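Local coordinates for major capsid protein (Paramecium bursaria Chlorella virus 1, PDB 5TIP) that assembles as trimers into the icosahedral outer capsid shell of a large virus that infects green algae, at residues A[255-260]-A[367-372]; A[227-232]-A[417-422]. One frame throughout, in Å; residues are numbered along the deposited sequence.

Contact 1. Residues A[255-260]-A[367-372]; sequences NHPTKY and TCNFSR. With HG (mercury (II) ion), chain T.
P257 and N369 face each other with CA atoms 3.8 Å apart as a non-hydrogen-bonded antiparallel pair, next to the hydrogen-bonded pair T258 and C368. This two-pair ladder adds the short strand 368-369 to strand 257-266 in the C-terminal jelly roll of a double jelly-roll capsid protein. T258 and C368 exchange both backbone N-H···O bonds, and C368 N lies 3.0 Å from T258 O. Beyond the P257-N369 end of the ladder, F370 N donates to H256 O from above the carbonyl plane, while T258 OG1 donates to the same oxygen from its opposite face, so two donors grip a single buried acceptor.

F370 can be followed outward from its root. CB rests 3.6 Å from N255 CA, and CG stands anti to the carbonyl carbon (chi1 -83°). Further out, CD1 approaches T258 OG1 at 3.3 Å, CE1 meets T258 CB at 3.7 Å, and CZ at the tip lies 3.8 Å from a bound mercury ion. The same ion is held by C368 SG at 2.5 Å, on the face that carries T258 and C368.

On the other face the proline ring of P257 and the side chain of N369 run alongside each other in the same direction. T367 OG1 packs against the proline CB, and Q13 of a second subunit packs on P257, which places this face at a trimer interface. N369 OD1 accepts from S371 N, closing an Asx turn as the chain leaves the strand. Within reach of the neighbouring segment, S371 OG accepts H256 N at 2.8 Å, with a nearly straight N-H···O angle of 165°, and also hydrogen-bonds the backbone oxygen of N436.

Contact 2. Residues A[227-232]-A[417-422]; sequences IEQLQF and AKNYNV
I227 to Q231 pair with N421 to A417 as a continuous antiparallel ladder of five bridges, hydrogen-bonded at I227-N421, Q229-N419 and Q231-A417, and the axes of the paired segments run at 137°, well short of the 180° of a flat antiparallel pair. Strands 223-237 and 412-426 are thereby neighbours in a sheet of the C-terminal jelly roll.

On the face bearing E228, L230, K418 and Y420, the carboxylate is the polar focus. K418 NZ reaches the anti lone pair of E228 OE1 at 2.9 Å in a salt bridge, the lysine crossing the glutamate at about a right angle. R362 also pairs with OE1, and K259 with OE2; three cationic groups thus surround the buried carboxylate, which would probably stabilise its ionised form. Y420 runs beside E228, its CE1 3.5 Å from the glutamate CG and its ring plane nearly perpendicular to the carboxylate.

The opposite face carries an amide network. N419 CG sits between its backbone N and carbonyl carbon (chi1 66°), and ND2 donates both to Q229 OE1, in that carbonyl's plane, and to Y420 O. Q229 NE2 meets I104 O, tying this sheet to strand 102-108. Q231 NE2 bonds N255 O and, weakly, N419 OD1. N421 ND2 approaches Q229 OE1 at 3.0 Å from above the carbonyl plane, and a water donates to Q229 OE1 at 3.2 Å and to N419 OD1 at 2.9 Å.

Both contacts are buried and belong to one sheet, in which strands 257-266 and 412-426 are neighbours; contact 1 is nested along the chain inside the loop closed by contact 2. A probable backbone hydrogen bond joins them, K259 N to K418 O at 2.7 Å, and Q231 NE2 reaches N255 O at the same distance. Contact 2, its centre about 13 Å from the centre of the chain, is a ladder of five consecutive bridges with paired charges on one face and side-chain amides on the other. Contact 1, its centre about 19 Å from that point, is a two-bridge pairing that combines backbone bonds, a serine hydroxyl, aromatic and proline packing and a mercury-bound cysteine, and more of its residues meet neighbouring subunits.

Contact 1. Residues A[255-260]-A[367-372]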
loop_
_atom_site.group_PDB
_atom_site.type_symbol
_atom_site.label_atom_id
_atom_site.label_comp_id
_atom_site.label_asym_id
_atom_site.label_seq_id
_atom_site.Cartn_x
_atom_site.Cartn_y
_atom_site.Cartn_z
ATOM N N ASN A 255 -1.476 -21.338 24.647
ATOM C CA ASN A 255 -0.149 -21.710 25.122
ATOM C C ASN A 255 0.891 -21.083 24.204
ATOM O O ASN A 255 0.556 -20.426 23.212
ATOM C CB ASN A 255 0.024 -23.233 25.189
ATOM C CG ASN A 255 -0.906 -23.886 26.195
ATOM O OD1 ASN A 255 -1.843 -24.590 25.824
ATOM N ND2 ASN A 255 -0.642 -23.661 27.477
ATOM N N HIS A 256 2.169 -21.284 24.557
ATOM C CA HIS A 256 3.332 -20.892 23.763
ATOM C C HIS A 256 3.481 -19.374 23.695
ATOM O O HIS A 256 2.540 -18.641 24.026
ATOM C CB HIS A 256 3.235 -21.481 22.354
ATOM C CG HIS A 256 3.132 -22.973 22.327
ATOM N ND1 HIS A 256 2.094 -23.638 21.712
ATOM C CD2 HIS A 256 3.941 -23.932 22.839
ATOM C CE1 HIS A 256 2.263 -24.940 21.854
ATOM N NE2 HIS A 256 3.378 -25.145 22.530
ATOM N N PRO A 257 4.650 -18.864 23.301
ATOM C CA PRO A 257 4.789 -17.417 23.074
ATOM C C PRO A 257 3.873 -16.948 21.954
ATOM O O PRO A 257 4.010 -17.361 20.800
ATOM C CB PRO A 257 6.269 -17.261 22.705
ATOM C CG PRO A 257 6.937 -18.426 23.341
ATOM C CD PRO A 257 5.952 -19.554 23.246
ATOM N N THR A 258 2.936 -16.071 22.303
ATOM C CA THR A 258 1.869 -15.646 21.407
ATOM C C THR A 258 2.138 -14.233 20.907
ATOM O O THR A 258 2.453 -13.339 21.699
ATOM C CB THR A 258 0.514 -15.707 22.118
ATOM O OG1 THR A 258 0.253 -17.056 22.527
ATOM C CG2 THR A 258 -0.603 -15.241 21.199
ATOM N N LYS A 259 2.002 -14.037 19.593
ATOM C CA LYS A 259 2.237 -12.725 18.996
ATOM C C LYS A 259 1.073 -11.774 19.240
ATOM O O LYS A 259 1.286 -10.605 19.579
ATOM C CB LYS A 259 2.483 -12.865 17.494
ATOM C CG LYS A 259 3.486 -13.932 17.120
ATOM C CD LYS A 259 3.584 -14.075 15.612
ATOM C CE LYS A 259 4.050 -12.780 14.968
ATOM N NZ LYS A 259 4.207 -12.926 13.497
ATOM N N TYR A 260 -0.157 -12.246 19.061
ATOM C CA TYR A 260 -1.321 -11.381 19.174
ATOM C C TYR A 260 -2.559 -12.227 19.424
ATOM O O TYR A 260 -2.558 -13.444 19.220
ATOM C CB TYR A 260 -1.498 -10.520 17.915
ATOM C CG TYR A 260 -1.634 -11.316 16.631
ATOM C CD1 TYR A 260 -2.870 -11.789 16.208
ATOM C CD2 TYR A 260 -0.525 -11.591 15.842
ATOM C CE1 TYR A 260 -2.996 -12.515 15.037
ATOM C CE2 TYR A 260 -0.641 -12.315 14.669
ATOM C CZ TYR A 260 -1.879 -12.774 14.272
ATOM O OH TYR A 260 -2.004 -13.496 13.106
ATOM N N THR A 367 6.470 -11.233 22.289
ATOM C CA THR A 367 5.512 -12.309 22.487
ATOM C C THR A 367 5.103 -12.350 23.949
ATOM O O THR A 367 5.719 -11.718 24.812
ATOM C CB THR A 367 6.080 -13.675 22.071
ATOM O OG1 THR A 367 7.249 -13.968 22.848
ATOM C CG2 THR A 367 6.432 -13.703 20.589
ATOM N N CYS A 368 4.038 -13.097 24.219
ATOM C CA CYS A 368 3.642 -13.432 25.576
ATOM C C CYS A 368 3.515 -14.940 25.686
ATOM O O CYS A 368 2.807 -15.565 24.889
ATOM C CB CYS A 368 2.324 -12.767 25.958
ATOM S SG CYS A 368 1.717 -13.337 27.543
ATOM N N ASN A 369 4.196 -15.523 26.669
ATOM C CA ASN A 369 4.213 -16.973 26.845
ATOM C C ASN A 369 2.986 -17.369 27.654
ATOM O O ASN A 369 2.969 -17.253 28.880
ATOM C CB ASN A 369 5.504 -17.414 27.523
ATOM C CG ASN A 369 5.777 -18.892 27.345
ATOM O OD1 ASN A 369 4.865 -19.677 27.087
ATOM N ND2 ASN A 369 7.039 -19.280 27.472
ATOM N N PHE A 370 1.950 -17.845 26.960
ATOM C CA PHE A 370 0.741 -18.311 27.627
ATOM C C PHE A 370 0.925 -19.654 28.319
ATOM O O PHE A 370 0.045 -20.056 29.088
ATOM C CB PHE A 370 -0.410 -18.402 26.627
ATOM C CG PHE A 370 -1.109 -17.099 26.391
ATOM C CD1 PHE A 370 -0.568 -16.152 25.540
ATOM C CD2 PHE A 370 -2.311 -16.819 27.019
ATOM C CE1 PHE A 370 -1.212 -14.950 25.319
ATOM C CE2 PHE A 370 -2.960 -15.618 26.801
ATOM C CZ PHE A 370 -2.409 -14.684 25.951
ATOM N N SER A 371 2.031 -20.358 28.064
ATOM C CA SER A 371 2.298 -21.600 28.780
ATOM C C SER A 371 2.719 -21.359 30.223
ATOM O O SER A 371 2.703 -22.301 31.023
ATOM C CB SER A 371 3.385 -22.403 28.064
ATOM O OG SER A 371 2.991 -22.753 26.748
ATOM N N ARG A 372 3.103 -20.133 30.572
ATOM C CA ARG A 372 3.502 -19.799 31.933
ATOM C C ARG A 372 2.450 -18.985 32.675
ATOM O O ARG A 372 2.739 -18.451 33.751
ATOM C CB ARG A 372 4.842 -19.064 31.935
ATOM C CG ARG A 372 5.942 -19.847 31.256
ATOM C CD ARG A 372 6.076 -21.206 31.918
ATOM N NE ARG A 372 6.404 -21.108 33.335
ATOM C CZ ARG A 372 6.202 -22.090 34.207
ATOM N NH1 ARG A 372 5.668 -23.236 33.803
ATOM N NH2 ARG A 372 6.523 -21.927 35.483
HETATM HG HG HG T . -0.474 -12.271 28.233
#

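Contact 2. Residues A[227-232]-A[417-422]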
loop_
_atom_site.group_PDB
_atom_site.type_symbol
_atom_site.label_atom_id
_atom_site.label_comp_id
_atom_site.label_asym_id
_atom_site.label_seq_id
_atom_site.Cartn_x
_atom_site.Cartn_y
_atom_site.Cartn_z
ATOM N N ILE A 227 8.569 -21.455 13.403
ATOM C CA ILE A 227 7.325 -21.406 12.651
ATOM C C ILE A 227 6.249 -20.735 13.497
ATOM O O ILE A 227 6.426 -20.473 14.686
ATOM C CB ILE A 227 6.872 -22.806 12.194
ATOM C CG1 ILE A 227 6.324 -23.605 13.378
ATOM C CG2 ILE A 227 8.021 -23.550 11.538
ATOM C CD1 ILE A 227 5.705 -24.927 12.989
ATOM N N GLU A 228 5.114 -20.462 12.862
ATOM C CA GLU A 228 3.957 -19.892 13.529
ATOM C C GLU A 228 2.798 -20.874 13.451
ATOM O O GLU A 228 2.674 -21.640 12.491
ATOM C CB GLU A 228 3.564 -18.551 12.904
ATOM C CG GLU A 228 4.625 -17.480 13.078
ATOM C CD GLU A 228 4.219 -16.142 12.497
ATOM O OE1 GLU A 228 3.030 -15.978 12.151
ATOM O OE2 GLU A 228 5.093 -15.258 12.376
ATOM N N GLN A 229 1.950 -20.844 14.474
ATOM C CA GLN A 229 0.792 -21.714 14.557
ATOM C C GLN A 229 -0.438 -20.889 14.898
ATOM O O GLN A 229 -0.342 -19.795 15.458
ATOM C CB GLN A 229 0.976 -22.804 15.619
ATOM C CG GLN A 229 2.098 -23.776 15.348
ATOM C CD GLN A 229 2.277 -24.755 16.486
ATOM O OE1 GLN A 229 2.569 -24.364 17.616
ATOM N NE2 GLN A 229 2.084 -26.035 16.201
ATOM N N LEU A 230 -1.600 -21.430 14.555
ATOM C CA LEU A 230 -2.871 -20.841 14.938
ATOM C C LEU A 230 -3.483 -21.661 16.064
ATOM O O LEU A 230 -3.453 -22.896 16.034
ATOM C CB LEU A 230 -3.837 -20.778 13.752
ATOM C CG LEU A 230 -5.218 -20.210 14.089
ATOM C CD1 LEU A 230 -5.143 -18.711 14.344
ATOM C CD2 LEU A 230 -6.224 -20.529 12.996
ATOM N N GLN A 231 -4.026 -20.973 17.061
ATOM C CA GLN A 231 -4.732 -21.617 18.157
ATOM C C GLN A 231 -6.185 -21.179 18.122
ATOM O O GLN A 231 -6.477 -19.985 18.000
ATOM C CB GLN A 231 -4.103 -21.281 19.512
ATOM C CG GLN A 231 -2.660 -21.729 19.647
ATOM C CD GLN A 231 -2.084 -21.437 21.019
ATOM O OE1 GLN A 231 -2.479 -22.046 22.013
ATOM N NE2 GLN A 231 -1.147 -20.498 21.079
ATOM N N PHE A 232 -7.087 -22.149 18.217
ATOM C CA PHE A 232 -8.521 -21.879 18.223
ATOM C C PHE A 232 -9.207 -23.077 18.853
ATOM O O PHE A 232 -9.133 -24.185 18.314
ATOM C CB PHE A 232 -9.036 -21.629 16.805
ATOM C CG PHE A 232 -10.523 -21.447 16.721
ATOM C CD1 PHE A 232 -11.122 -20.288 17.184
ATOM C CD2 PHE A 232 -11.322 -22.435 16.172
ATOM C CE1 PHE A 232 -12.490 -20.120 17.104
ATOM C CE2 PHE A 232 -12.689 -22.274 16.090
ATOM C CZ PHE A 232 -13.275 -21.114 16.557
ATOM N N ALA A 417 -5.391 -17.053 18.433
ATOM C CA ALA A 417 -4.068 -16.723 18.940
ATOM C C ALA A 417 -3.026 -17.248 17.967
ATOM O O ALA A 417 -3.109 -18.398 17.526
ATOM C CB ALA A 417 -3.841 -17.317 20.334
ATOM N N LYS A 418 -2.046 -16.407 17.649
ATOM C CA LYS A 418 -0.949 -16.780 16.766
ATOM C C LYS A 418 0.294 -16.908 17.635
ATOM O O LYS A 418 0.723 -15.947 18.257
ATOM C CB LYS A 418 -0.738 -15.738 15.669
ATOM C CG LYS A 418 -0.125 -16.298 14.394
ATOM C CD LYS A 418 -1.021 -17.356 13.773
ATOM C CE LYS A 418 -0.917 -17.376 12.260
ATOM N NZ LYS A 418 0.489 -17.393 11.781
ATOM N N ASN A 419 0.872 -18.099 17.661
ATOM C CA ASN A 419 2.026 -18.375 18.503
ATOM C C ASN A 419 3.191 -18.854 17.650
ATOM O O ASN A 419 3.040 -19.181 16.471
ATOM C CB ASN A 419 1.692 -19.422 19.572
ATOM C CG ASN A 419 1.405 -20.787 18.980
ATOM O OD1 ASN A 419 0.266 -21.099 18.639
ATOM N ND2 ASN A 419 2.439 -21.612 18.861
ATOM N N TYR A 420 4.366 -18.892 18.268
ATOM C CA TYR A 420 5.562 -19.439 17.648
ATOM C C TYR A 420 5.821 -20.850 18.156
ATOM O O TYR A 420 5.427 -21.218 19.265
ATOM C CB TYR A 420 6.784 -18.560 17.928
ATOM C CG TYR A 420 6.875 -17.325 17.062
ATOM C CD1 TYR A 420 7.202 -17.422 15.717
ATOM C CD2 TYR A 420 6.643 -16.062 17.590
ATOM C CE1 TYR A 420 7.293 -16.297 14.921
ATOM C CE2 TYR A 420 6.734 -14.931 16.801
ATOM C CZ TYR A 420 7.053 -15.056 15.467
ATOM O OH TYR A 420 7.141 -13.934 14.675
ATOM N N ASN A 421 6.488 -21.642 17.321
ATOM C CA ASN A 421 6.932 -22.971 17.705
ATOM C C ASN A 421 8.167 -23.297 16.877
ATOM O O ASN A 421 8.515 -22.575 15.940
ATOM C CB ASN A 421 5.826 -24.013 17.512
ATOM C CG ASN A 421 5.993 -25.218 18.420
ATOM O OD1 ASN A 421 7.110 -25.666 18.678
ATOM N ND2 ASN A 421 4.879 -25.741 18.918
ATOM N N VAL A 422 8.832 -24.390 17.230
ATOM C CA VAL A 422 10.067 -24.795 16.572
ATOM C C VAL A 422 9.844 -26.146 15.911
ATOM O O VAL A 422 9.427 -27.105 16.571
ATOM C CB VAL A 422 11.250 -24.852 17.555
ATOM C CG1 VAL A 422 12.506 -25.322 16.841
ATOM C CG2 VAL A 422 11.478 -23.490 18.189
HETATM O O HOH W 1 -0.247 -23.943 19.119
#